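Local coordinates for protein bacterial leucyl aminopeptidase (Legionella pneumophila, PDB 6ESL) that probably removes amino-terminal residues, leucine above all, from peptides as a secreted zinc-dependent aminopeptidase of the M28 family, at residues P202-G207 / F244-Y249. Numbering follows the deposited sequence.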
ATOM      1  N   PRO B 202      15.836 -18.127   3.028  1.00 54.88           N
ATOM      2  CA  PRO B 202      15.406 -16.863   3.697  1.00 51.72           C
ATOM      3  C   PRO B 202      14.247 -17.079   4.667  1.00 49.99           C
ATOM      4  O   PRO B 202      13.298 -17.779   4.346  1.00 53.02           O
ATOM      5  CB  PRO B 202      15.080 -15.928   2.505  1.00 50.86           C
ATOM      6  CG  PRO B 202      16.025 -16.430   1.397  1.00 52.81           C
ATOM      7  CD  PRO B 202      15.993 -17.949   1.566  1.00 55.31           C
ATOM      8  N   ALA B 203      14.409 -16.626   5.909  1.00 48.99           N
ATOM      9  CA  ALA B 203      13.485 -16.978   6.997  1.00 48.17           C
ATOM     10  C   ALA B 203      12.198 -16.137   7.026  1.00 44.00           C
ATOM     11  O   ALA B 203      12.124 -15.063   6.408  1.00 40.55           O
ATOM     12  CB  ALA B 203      14.181 -16.845   8.326  1.00 50.40           C
ATOM     13  N   ILE B 204      11.285 -16.573   7.875  1.00 43.57           N
ATOM     14  CA  ILE B 204      10.048 -15.887   8.155  1.00 40.82           C
ATOM     15  C   ILE B 204      10.152 -15.497   9.612  1.00 38.81           C
ATOM     16  O   ILE B 204      10.377 -16.327  10.440  1.00 38.58           O
ATOM     17  CB  ILE B 204       8.833 -16.802   8.015  1.00 41.95           C
ATOM     18  CG1 ILE B 204       8.592 -17.219   6.583  1.00 43.21           C
ATOM     19  CG2 ILE B 204       7.591 -16.136   8.531  1.00 39.59           C
ATOM     20  CD1 ILE B 204       8.827 -16.144   5.561  1.00 43.22           C
ATOM     21  N   VAL B 205       9.952 -14.238   9.935  1.00 35.40           N
ATOM     22  CA  VAL B 205      10.083 -13.780  11.300  1.00 35.80           C
ATOM     23  C   VAL B 205       8.789 -13.202  11.906  1.00 33.46           C
ATOM     24  O   VAL B 205       8.148 -12.433  11.273  1.00 32.33           O
ATOM     25  CB  VAL B 205      11.161 -12.701  11.391  1.00 38.53           C
ATOM     26  CG1 VAL B 205      11.290 -12.157  12.776  1.00 40.04           C
ATOM     27  CG2 VAL B 205      12.475 -13.131  10.797  1.00 38.37           C
ATOM     28  N   ILE B 206       8.436 -13.598  13.118  1.00 31.26           N
ATOM     29  CA  ILE B 206       7.292 -13.095  13.828  1.00 30.00           C
ATOM     30  C   ILE B 206       7.773 -12.523  15.122  1.00 28.65           C
ATOM     31  O   ILE B 206       8.363 -13.215  15.892  1.00 30.53           O
ATOM     32  CB  ILE B 206       6.283 -14.209  14.113  1.00 32.23           C
ATOM     33  CG1 ILE B 206       5.694 -14.759  12.838  1.00 34.58           C
ATOM     34  CG2 ILE B 206       5.157 -13.724  14.985  1.00 31.46           C
ATOM     35  CD1 ILE B 206       6.316 -16.042  12.395  1.00 37.86           C
ATOM     36  N   GLY B 207       7.460 -11.269  15.393  1.00 25.41           N
ATOM     37  CA  GLY B 207       7.946 -10.604  16.581  1.00 25.92           C
ATOM     38  C   GLY B 207       6.948  -9.866  17.415  1.00 24.77           C
ATOM     39  O   GLY B 207       5.818  -9.576  16.958  1.00 26.56           O
ATOM     40  N   PHE B 244       8.706 -27.387   7.188  1.00 60.34           N
ATOM     41  CA  PHE B 244       8.482 -26.231   6.352  1.00 58.40           C
ATOM     42  C   PHE B 244       9.640 -26.088   5.398  1.00 59.83           C
ATOM     43  O   PHE B 244      10.684 -26.696   5.638  1.00 61.85           O
ATOM     44  CB  PHE B 244       8.263 -25.007   7.254  1.00 55.37           C
ATOM     45  CG  PHE B 244       6.991 -25.108   8.084  1.00 52.79           C
ATOM     46  CD1 PHE B 244       5.742 -24.958   7.481  1.00 51.15           C
ATOM     47  CD2 PHE B 244       7.052 -25.365   9.428  1.00 52.32           C
ATOM     48  CE1 PHE B 244       4.571 -25.049   8.219  1.00 50.18           C
ATOM     49  CE2 PHE B 244       5.889 -25.447  10.176  1.00 52.16           C
ATOM     50  CZ  PHE B 244       4.645 -25.293   9.571  1.00 50.68           C
ATOM     51  N   LYS B 245       9.451 -25.349   4.315  1.00 59.65           N
ATOM     52  CA  LYS B 245      10.535 -25.009   3.388  1.00 64.23           C
ATOM     53  C   LYS B 245      11.455 -23.865   3.841  1.00 65.98           C
ATOM     54  O   LYS B 245      12.388 -23.526   3.116  1.00 71.49           O
ATOM     55  CB  LYS B 245       9.952 -24.642   2.034  1.00 67.28           C
ATOM     56  CG  LYS B 245       9.344 -25.853   1.338  1.00 75.22           C
ATOM     57  CD  LYS B 245       8.648 -25.397   0.060  1.00 80.54           C
ATOM     58  CE  LYS B 245       9.626 -24.830  -0.960  1.00 81.94           C
ATOM     59  NZ  LYS B 245       8.819 -24.545  -2.194  1.00 87.73           N
ATOM     60  N   ARG B 246      11.160 -23.221   4.986  1.00 63.76           N
ATOM     61  CA  ARG B 246      11.938 -22.053   5.482  1.00 59.23           C
ATOM     62  C   ARG B 246      12.006 -22.122   6.990  1.00 55.31           C
ATOM     63  O   ARG B 246      11.078 -22.624   7.616  1.00 54.81           O
ATOM     64  CB  ARG B 246      11.296 -20.680   5.065  1.00 57.87           C
ATOM     65  CG  ARG B 246      11.126 -20.465   3.583  1.00 57.74           C
ATOM     66  CD  ARG B 246      10.328 -19.233   3.316  1.00 55.75           C
ATOM     67  NE  ARG B 246      10.250 -18.998   1.879  1.00 57.85           N
ATOM     68  CZ  ARG B 246      11.230 -18.495   1.111  1.00 59.81           C
ATOM     69  NH1 ARG B 246      12.426 -18.191   1.591  1.00 66.54           N
ATOM     70  NH2 ARG B 246      11.061 -18.341  -0.173  1.00 59.32           N
ATOM     71  N   PRO B 247      13.101 -21.617   7.585  1.00 53.00           N
ATOM     72  CA  PRO B 247      13.078 -21.484   9.048  1.00 50.89           C
ATOM     73  C   PRO B 247      12.047 -20.391   9.456  1.00 47.20           C
ATOM     74  O   PRO B 247      11.815 -19.404   8.714  1.00 43.44           O
ATOM     75  CB  PRO B 247      14.486 -21.041   9.383  1.00 51.09           C
ATOM     76  CG  PRO B 247      15.015 -20.421   8.139  1.00 52.11           C
ATOM     77  CD  PRO B 247      14.272 -20.955   6.970  1.00 52.42           C
ATOM     78  N   ILE B 248      11.462 -20.601  10.629  1.00 46.49           N
ATOM     79  CA  ILE B 248      10.498 -19.706  11.209  1.00 44.82           C
ATOM     80  C   ILE B 248      11.063 -19.121  12.513  1.00 43.61           C
ATOM     81  O   ILE B 248      11.271 -19.871  13.502  1.00 45.85           O
ATOM     82  CB  ILE B 248       9.173 -20.425  11.497  1.00 46.45           C
ATOM     83  CG1 ILE B 248       8.503 -20.863  10.193  1.00 47.50           C
ATOM     84  CG2 ILE B 248       8.219 -19.516  12.244  1.00 47.10           C
ATOM     85  CD1 ILE B 248       7.450 -21.950  10.441  1.00 48.81           C
ATOM     86  N   TYR B 249      11.209 -17.795  12.581  1.00 38.96           N
ATOM     87  CA  TYR B 249      11.692 -17.266  13.856  1.00 39.18           C
ATOM     88  C   TYR B 249      10.551 -16.621  14.650  1.00 36.14           C
ATOM     89  O   TYR B 249       9.800 -15.830  14.136  1.00 38.29           O
ATOM     90  CB  TYR B 249      12.871 -16.282  13.677  1.00 38.96           C
ATOM     91  CG  TYR B 249      14.206 -16.833  13.186  1.00 40.36           C
ATOM     92  CD1 TYR B 249      14.479 -16.923  11.863  1.00 41.96           C
ATOM     93  CD2 TYR B 249      15.247 -17.162  14.112  1.00 43.39           C
ATOM     94  CE1 TYR B 249      15.730 -17.394  11.400  1.00 43.86           C
ATOM     95  CE2 TYR B 249      16.483 -17.622  13.692  1.00 45.04           C
ATOM     96  CZ  TYR B 249      16.726 -17.724  12.335  1.00 46.53           C
ATOM     97  OH  TYR B 249      17.944 -18.104  11.872  1.00 49.09           O
TER
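With chi1 at -58°, R246 sets CG beside its own backbone N, and from there the chain runs extended to NE, long enough to reach from one strand entrance to the next. In Y249, with chi1 -68°, CG lies beside the backbone N and anti to the carbonyl carbon, which sets the ring edge against A203 CB. R246 lies just before, and Y249 within, the second strand of a parallel pair in the beta-alpha-beta unit made by strand 203-209, helix 220-239 and strand 248-253, part of the central mixed sheet of the M28 peptidase domain. Three main-chain bonds fix the register: I204 N gives to P247 O, Y249 N to I204 O at 2.7 Å, and I206 N to Y249 O at 2.8 Å. The last two meet their oxygens almost along the C=O axis. P247, which has no N-H to give, suits the strand entrance, where its carbonyl accepts the bond from I204 N. Its CG packs 3.7 Å from A203 CB, and the same methyl lies in the plane of the Y249 ring, at its edge, 3.5 Å from CE1. A small residue fits at 203 because proline and tyrosine both close on it. F270 meets the tyrosine ring edge-to-face. The other face of the sheet carries I204, I206 and I248; I206 CD1 touches I248 CG2 at 4.0 Å, the two side chains lying alongside and pointing the same way. Beta-branched isoleucines suit the extended backbone and bury against helices 220-239 and 373-391. Arginine serves the more open end, its NE held by a salt bridge to the terminal carboxylate of E393. R246 NH1 bonds to P202 O at 2.9 Å, in the carbonyl plane on a lone pair, with that oxygen only 11° out of the guanidinium plane.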